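Side-chain contacts in aminotransferase, class III (Deinococcus radiodurans, PDB 3I4J), which probably catalyses transamination with pyridoxal phosphate as cofactor, as other class III aminotransferases do: residues 40-45 / 237-242; 320-325 / 349-354; 326-331 / 409-414. The protein carries 1 engineered substitution. All coordinates share one frame; numbering follows the deposited sequence.

The three contacts form a chain leading outward from the middle of the subunit. Contact 1 joins two loops, one of them from the seven-stranded sheet, and its segments both precede those of the other two along the sequence. Contact 2, with its centre about 9 Å from that of contact 1, sets helix 318-339 against the hairpin of strands 343-349 and 352-357. Contact 3, centred about 8 Å from contact 2 and about 14 Å from contact 1, sets the next turns of the same helix against helix 411-428. The segments of contacts 2 and 3 interleave along the sequence, and Arg239 of contact 1 bonds to Leu351 of contact 2, so the C-terminal helices and hairpin are tied to the loop that follows strand 227-231, and through it to segment 40-45.

Contact 1: residues 40-45 / 237-242; sequences VANIGH and MGRCGS
Asn42 brings OD1 to the edge of the Arg239 guanidinium, where NH1 gives a hydrogen bond to Asn42 OD1 at 2.9 Å. The N-H...O angle of 141° is well short of straight. The oxygen lies close to the guanidinium plane, whereas the donor stands above the carbonyl plane and not on a lone pair; the two flat groups are turned 70° apart. Arg239 leaves its backbone with CG opposite the backbone N (chi1 -170°) and then bends at its second and third torsions, which swings NH1 back toward the asparagine. Its CD comes to 3.9 Å from Asn42 OD1, but the bond is the closest approach of the pair.

The other end of the amide uses a water. Asn42 ND2 is 4.1 Å from Met237 O, too far to bond directly, and the water between them accepts from ND2 at 2.8 Å and donates to Met237 O at 2.9 Å. Both polar atoms of this buried amide are thus held, which fixes its rotation.

Each partner is the second residue of a type I beta turn, Ala41 to Gly44 and Gly238 to Gly241, and the first turn overlaps an inverse gamma turn centred on Ala41. Loop 237-242 comes after strand 227-231 of the parallel core of the large domain, a fold-type I arrangement, while 40-45 links helices 36-39 and 48-60; there Val40 packs on Thr295 of the second subunit. The guanidinium has further acceptors: NH2 bonds to Pro405 O and Leu351 O. The Met237 side chain starts toward Asn42 but turns its thioether aside, onto Val85 and Leu244.

Contact 2: residues 320-325 / 349-354; sequences GAAKER and TGLLLG
Leu351 points toward helix 318-339 and rests both methyls on it. CD1 lies 3.9 Å from Ala322 CA and 4.1 Å from Arg325 CB, while CD2 comes to 4.0 Å from Arg325 C. Behind the methyls, the branch carbon CG sits 3.8 Å from Ala322 O. Ala322 itself is turned obliquely to the hairpin, so that its CB touches CD1 at 4.3 Å and the closer approach is made by its main chain. Next to the leucine, Gly350 CA rests 3.6 Å from Ala322 O.

Gly350 and Leu351 are the two central residues of a type II' turn, closed by backbone bonds in both directions between Thr349 and Leu352, and so form the tip of the beta hairpin between strands 343-349 and 352-357. The positive phi of Gly350 suits the first central position of such a turn.

Of the Arg325 side chain, CB is what meets the leucine. The chain then bends at the second and third torsions (chi2 -77°) and carries the guanidinium away from the hairpin, to where NH1 reaches Glu324 OE2 at 2.8 Å in a salt bridge with an angle of 159°; NE bonds to Gln328 OE1. The carboxylate oxygen lies close to the guanidinium plane, but is itself met from above the carboxylate plane. Replacing Leu351 by alanine removes both methyls and is likely to leave the carbons of Ala322 and Arg325 without their apolar mate, even if the backbone bonds of this residue to Arg239 remain. With the Glu324-Arg325 pair turned away and mainly carbon atoms meeting the turn, the contact appears to rest on apolar packing.

Contact 3: residues 326-331 / 409-414; sequences GAQLLA and ITAAEV
Gln328 runs out from its helix toward Val414, its CB aimed at helix 411-428 and CG set opposite the backbone N (chi1 174°). With the rest of the chain extended, the carboxamide reaches helix 411-428. CG is the first atom to touch, 3.7 Å from Val414 CG1. CD follows at 3.5 Å from the same methyl. At the tip the amide splits its tasks. OE1 lies over the first turn of the other helix, 3.4 Å from Ala411 CA and 3.5 Å from Val414 CB, and accepts a hydrogen bond from Arg325 NE of its own helix. NE2 donates to Ala411 O at 3.0 Å, with an N-H...O angle of 147° and the donor tilted 30° from the carbonyl plane; Asp415 OD1 is a further, weak acceptor. The amide is therefore gripped at both ends, by one helix through oxygen and the other through nitrogen.

Beside it, Leu329 crosses Val414 obliquely, Leu329 CB 3.9 Å from Val414 CG1, and carries on inward to Leu351, Leu353, Leu417 and Leu418. Val414 is thus wedged between an apolar neighbour and the carbon part of the glutamine.

The helix it belongs to starts with a capping box. Thr410 N donates to Glu413 OE1 at 2.9 Å, and Glu413 N in turn donates to Thr410 OG1, whose position is less certain. Gln328 thus meets the capped first turn of the C-terminal helix, in the helix-on-helix packing of the small domain of a fold-type I aminotransferase.

Contact 1: residues 40-45 / 237-242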
# COMPACT_ATOMS: atom_id res chain seq x y z
N VAL C 40 -1.39 -9.51 -12.21
CA VAL C 40 -1.05 -8.10 -12.07
C VAL C 40 -0.57 -7.45 -13.38
O VAL C 40 -1.05 -6.39 -13.76
CB VAL C 40 0.09 -7.91 -11.02
CG1 VAL C 40 0.60 -6.47 -11.05
CG2 VAL C 40 -0.41 -8.26 -9.64
N ALA C 41 0.37 -8.11 -14.06
CA ALA C 41 0.96 -7.56 -15.29
C ALA C 41 0.09 -7.70 -16.53
O ALA C 41 0.47 -8.36 -17.51
CB ALA C 41 2.33 -8.20 -15.53
N ASN C 42 -1.06 -7.04 -16.51
CA ASN C 42 -2.02 -7.10 -17.60
C ASN C 42 -1.57 -6.66 -18.99
O ASN C 42 -2.08 -7.17 -19.99
CB ASN C 42 -3.28 -6.32 -17.21
CG ASN C 42 -4.07 -7.00 -16.10
OD1 ASN C 42 -3.61 -7.97 -15.50
ND2 ASN C 42 -5.25 -6.47 -15.81
N ILE C 43 -0.65 -5.71 -19.08
CA ILE C 43 -0.22 -5.26 -20.41
C ILE C 43 1.18 -5.73 -20.81
O ILE C 43 1.75 -5.26 -21.79
CB ILE C 43 -0.33 -3.72 -20.55
CG1 ILE C 43 0.72 -3.02 -19.68
CG2 ILE C 43 -1.72 -3.28 -20.14
CD1 ILE C 43 0.78 -1.51 -19.92
N GLY C 44 1.71 -6.68 -20.04
CA GLY C 44 3.03 -7.20 -20.35
C GLY C 44 4.14 -6.42 -19.68
O GLY C 44 3.92 -5.34 -19.13
N HIS C 45 5.35 -6.97 -19.73
CA HIS C 45 6.50 -6.35 -19.09
C HIS C 45 7.37 -5.51 -20.02
O HIS C 45 7.39 -5.72 -21.24
CB HIS C 45 7.37 -7.43 -18.45
CG HIS C 45 6.64 -8.29 -17.46
ND1 HIS C 45 6.18 -9.55 -17.77
CD2 HIS C 45 6.28 -8.06 -16.18
CE1 HIS C 45 5.57 -10.06 -16.72
NE2 HIS C 45 5.61 -9.17 -15.74
N MET C 237 -10.59 -4.39 -15.34
CA MET C 237 -9.72 -3.78 -16.34
C MET C 237 -9.39 -4.63 -17.57
O MET C 237 -8.25 -4.67 -18.02
CB MET C 237 -8.43 -3.28 -15.67
CG MET C 237 -8.67 -2.26 -14.54
SD MET C 237 -9.79 -0.86 -14.94
CE MET C 237 -11.28 -1.44 -14.20
N GLY C 238 -10.41 -5.29 -18.11
CA GLY C 238 -10.24 -6.10 -19.31
C GLY C 238 -9.86 -7.56 -19.12
O GLY C 238 -9.98 -8.36 -20.04
N ARG C 239 -9.40 -7.90 -17.92
CA ARG C 239 -8.98 -9.25 -17.57
C ARG C 239 -9.96 -10.33 -18.07
O ARG C 239 -9.55 -11.34 -18.65
CB ARG C 239 -8.84 -9.35 -16.05
CG ARG C 239 -8.17 -10.61 -15.53
CD ARG C 239 -6.65 -10.47 -15.57
NE ARG C 239 -6.10 -11.56 -16.34
CZ ARG C 239 -4.83 -11.68 -16.71
NH1 ARG C 239 -3.92 -10.76 -16.39
NH2 ARG C 239 -4.49 -12.72 -17.45
N CYS C 240 -11.25 -10.11 -17.83
CA CYS C 240 -12.26 -11.08 -18.22
C CYS C 240 -12.98 -10.78 -19.53
O CYS C 240 -14.11 -11.21 -19.73
CB CYS C 240 -13.28 -11.23 -17.09
SG CYS C 240 -12.61 -12.00 -15.59
N GLY C 241 -12.31 -10.05 -20.42
CA GLY C 241 -12.90 -9.72 -21.71
C GLY C 241 -13.94 -8.62 -21.70
O GLY C 241 -14.73 -8.50 -22.63
N SER C 242 -13.93 -7.81 -20.64
CA SER C 242 -14.86 -6.70 -20.47
C SER C 242 -14.19 -5.67 -19.56
O SER C 242 -13.37 -6.04 -18.71
CB SER C 242 -16.16 -7.22 -19.82
OG SER C 242 -17.07 -6.18 -19.54
O HOH W 1 -5.50 -4.12 -17.37

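Contact 2: residues 320-325 / 349-354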
# COMPACT_ATOMS: atom_id res chain seq x y z
N GLY C 320 -10.72 -6.61 -25.88
CA GLY C 320 -11.12 -7.47 -26.98
C GLY C 320 -10.14 -8.61 -27.15
O GLY C 320 -10.52 -9.73 -27.49
N ALA C 321 -8.86 -8.31 -26.90
CA ALA C 321 -7.81 -9.30 -27.00
C ALA C 321 -8.02 -10.39 -25.96
O ALA C 321 -7.81 -11.57 -26.25
CB ALA C 321 -6.44 -8.64 -26.80
N ALA C 322 -8.43 -10.00 -24.76
CA ALA C 322 -8.66 -10.95 -23.68
C ALA C 322 -9.76 -11.94 -24.07
O ALA C 322 -9.71 -13.11 -23.70
CB ALA C 322 -9.05 -10.20 -22.40
N LYS C 323 -10.75 -11.46 -24.83
CA LYS C 323 -11.84 -12.32 -25.27
C LYS C 323 -11.33 -13.39 -26.23
O LYS C 323 -11.58 -14.58 -26.05
CB LYS C 323 -12.92 -11.48 -25.98
CG LYS C 323 -13.57 -10.43 -25.10
CD LYS C 323 -14.59 -9.61 -25.87
CE LYS C 323 -15.77 -10.46 -26.34
NZ LYS C 323 -16.50 -11.07 -25.19
N GLU C 324 -10.59 -12.94 -27.25
CA GLU C 324 -10.05 -13.84 -28.27
C GLU C 324 -9.01 -14.82 -27.71
O GLU C 324 -9.11 -16.03 -27.91
CB GLU C 324 -9.44 -13.00 -29.40
CG GLU C 324 -8.98 -13.80 -30.60
CD GLU C 324 -8.53 -12.91 -31.75
OE1 GLU C 324 -9.31 -12.03 -32.15
OE2 GLU C 324 -7.39 -13.09 -32.24
N ARG C 325 -8.01 -14.29 -27.02
CA ARG C 325 -6.96 -15.12 -26.45
C ARG C 325 -7.50 -16.01 -25.33
O ARG C 325 -7.04 -17.14 -25.14
CB ARG C 325 -5.83 -14.23 -25.93
CG ARG C 325 -5.15 -13.40 -27.01
CD ARG C 325 -4.19 -14.23 -27.85
NE ARG C 325 -4.87 -15.18 -28.73
CZ ARG C 325 -5.50 -14.83 -29.85
NH1 ARG C 325 -5.54 -13.56 -30.22
NH2 ARG C 325 -6.10 -15.76 -30.59
N THR C 349 -13.13 -17.16 -18.14
CA THR C 349 -13.92 -16.00 -18.54
C THR C 349 -12.84 -15.02 -18.97
O THR C 349 -12.11 -14.49 -18.13
CB THR C 349 -14.73 -15.40 -17.35
OG1 THR C 349 -15.62 -16.39 -16.83
CG2 THR C 349 -15.56 -14.23 -17.83
N GLY C 350 -12.72 -14.78 -20.27
CA GLY C 350 -11.68 -13.89 -20.75
C GLY C 350 -10.35 -14.57 -20.43
O GLY C 350 -10.21 -15.77 -20.62
N LEU C 351 -9.38 -13.81 -19.92
CA LEU C 351 -8.09 -14.40 -19.58
C LEU C 351 -7.90 -14.69 -18.10
O LEU C 351 -6.80 -14.55 -17.55
CB LEU C 351 -6.94 -13.53 -20.12
CG LEU C 351 -6.58 -13.81 -21.59
CD1 LEU C 351 -5.57 -12.79 -22.09
CD2 LEU C 351 -6.02 -15.23 -21.71
N LEU C 352 -8.99 -15.09 -17.45
CA LEU C 352 -8.96 -15.50 -16.05
C LEU C 352 -9.47 -16.93 -16.16
O LEU C 352 -10.66 -17.16 -16.41
CB LEU C 352 -9.89 -14.65 -15.19
CG LEU C 352 -10.03 -15.09 -13.73
CD1 LEU C 352 -8.65 -15.32 -13.14
CD2 LEU C 352 -10.78 -14.04 -12.93
N LEU C 353 -8.58 -17.91 -15.99
CA LEU C 353 -8.97 -19.30 -16.13
C LEU C 353 -8.58 -20.14 -14.93
O LEU C 353 -7.71 -19.76 -14.15
CB LEU C 353 -8.35 -19.90 -17.40
CG LEU C 353 -8.60 -19.16 -18.71
CD1 LEU C 353 -7.46 -18.18 -18.99
CD2 LEU C 353 -8.72 -20.16 -19.85
N GLY C 354 -9.22 -21.30 -14.79
CA GLY C 354 -8.91 -22.17 -13.68
C GLY C 354 -8.97 -23.63 -14.05
O GLY C 354 -9.73 -24.04 -14.93

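Contact 3: residues 326-331 / 409-414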
# COMPACT_ATOMS: atom_id res chain seq x y z
N GLY C 326 -8.49 -15.49 -24.60
CA GLY C 326 -9.10 -16.26 -23.52
C GLY C 326 -9.82 -17.47 -24.07
O GLY C 326 -9.74 -18.57 -23.51
N ALA C 327 -10.52 -17.28 -25.18
CA ALA C 327 -11.25 -18.37 -25.82
C ALA C 327 -10.25 -19.43 -26.30
O ALA C 327 -10.46 -20.63 -26.12
CB ALA C 327 -12.06 -17.84 -27.00
N GLN C 328 -9.16 -18.98 -26.91
CA GLN C 328 -8.13 -19.88 -27.40
C GLN C 328 -7.51 -20.69 -26.27
O GLN C 328 -7.36 -21.91 -26.37
CB GLN C 328 -7.02 -19.10 -28.12
CG GLN C 328 -5.84 -19.96 -28.54
CD GLN C 328 -4.67 -19.16 -29.05
OE1 GLN C 328 -4.63 -17.93 -28.90
NE2 GLN C 328 -3.69 -19.84 -29.63
N LEU C 329 -7.14 -20.02 -25.18
CA LEU C 329 -6.53 -20.71 -24.06
C LEU C 329 -7.50 -21.70 -23.41
O LEU C 329 -7.13 -22.82 -23.08
CB LEU C 329 -6.01 -19.70 -23.03
CG LEU C 329 -5.17 -20.19 -21.84
CD1 LEU C 329 -4.14 -21.22 -22.30
CD2 LEU C 329 -4.48 -18.99 -21.20
N LEU C 330 -8.76 -21.29 -23.24
CA LEU C 330 -9.76 -22.18 -22.65
C LEU C 330 -9.92 -23.44 -23.50
O LEU C 330 -9.99 -24.55 -22.97
CB LEU C 330 -11.11 -21.47 -22.52
CG LEU C 330 -12.28 -22.35 -22.05
CD1 LEU C 330 -11.95 -22.98 -20.70
CD2 LEU C 330 -13.55 -21.52 -21.96
N ALA C 331 -9.97 -23.26 -24.82
CA ALA C 331 -10.12 -24.39 -25.74
C ALA C 331 -8.93 -25.33 -25.58
O ALA C 331 -9.08 -26.55 -25.64
CB ALA C 331 -10.21 -23.88 -27.18
N ILE C 409 -0.78 -11.02 -24.66
CA ILE C 409 -0.18 -12.26 -25.14
C ILE C 409 -0.64 -12.57 -26.56
O ILE C 409 -1.78 -12.29 -26.92
CB ILE C 409 -0.55 -13.44 -24.20
CG1 ILE C 409 0.22 -14.69 -24.60
CG2 ILE C 409 -2.06 -13.68 -24.24
CD1 ILE C 409 0.11 -15.81 -23.58
N THR C 410 0.26 -13.12 -27.38
CA THR C 410 -0.09 -13.44 -28.77
C THR C 410 -0.65 -14.86 -28.88
O THR C 410 -0.53 -15.66 -27.95
CB THR C 410 1.15 -13.35 -29.70
OG1 THR C 410 2.09 -14.37 -29.35
CG2 THR C 410 1.82 -11.99 -29.56
N ALA C 411 -1.27 -15.16 -30.02
CA ALA C 411 -1.83 -16.49 -30.24
C ALA C 411 -0.73 -17.54 -30.15
O ALA C 411 -0.93 -18.60 -29.54
CB ALA C 411 -2.51 -16.55 -31.61
N ALA C 412 0.42 -17.26 -30.74
CA ALA C 412 1.53 -18.20 -30.71
C ALA C 412 2.00 -18.42 -29.27
O ALA C 412 2.33 -19.54 -28.89
CB ALA C 412 2.69 -17.68 -31.56
N GLU C 413 2.03 -17.35 -28.49
CA GLU C 413 2.45 -17.45 -27.09
C GLU C 413 1.44 -18.23 -26.26
O GLU C 413 1.80 -18.90 -25.29
CB GLU C 413 2.70 -16.05 -26.52
CG GLU C 413 3.77 -15.28 -27.31
CD GLU C 413 3.99 -13.86 -26.84
OE1 GLU C 413 3.03 -13.21 -26.37
OE2 GLU C 413 5.14 -13.37 -26.95
N VAL C 414 0.16 -18.17 -26.63
CA VAL C 414 -0.86 -18.93 -25.90
C VAL C 414 -0.58 -20.42 -26.15
O VAL C 414 -0.67 -21.24 -25.24
CB VAL C 414 -2.30 -18.59 -26.37
CG1 VAL C 414 -3.29 -19.63 -25.84
CG2 VAL C 414 -2.70 -17.22 -25.86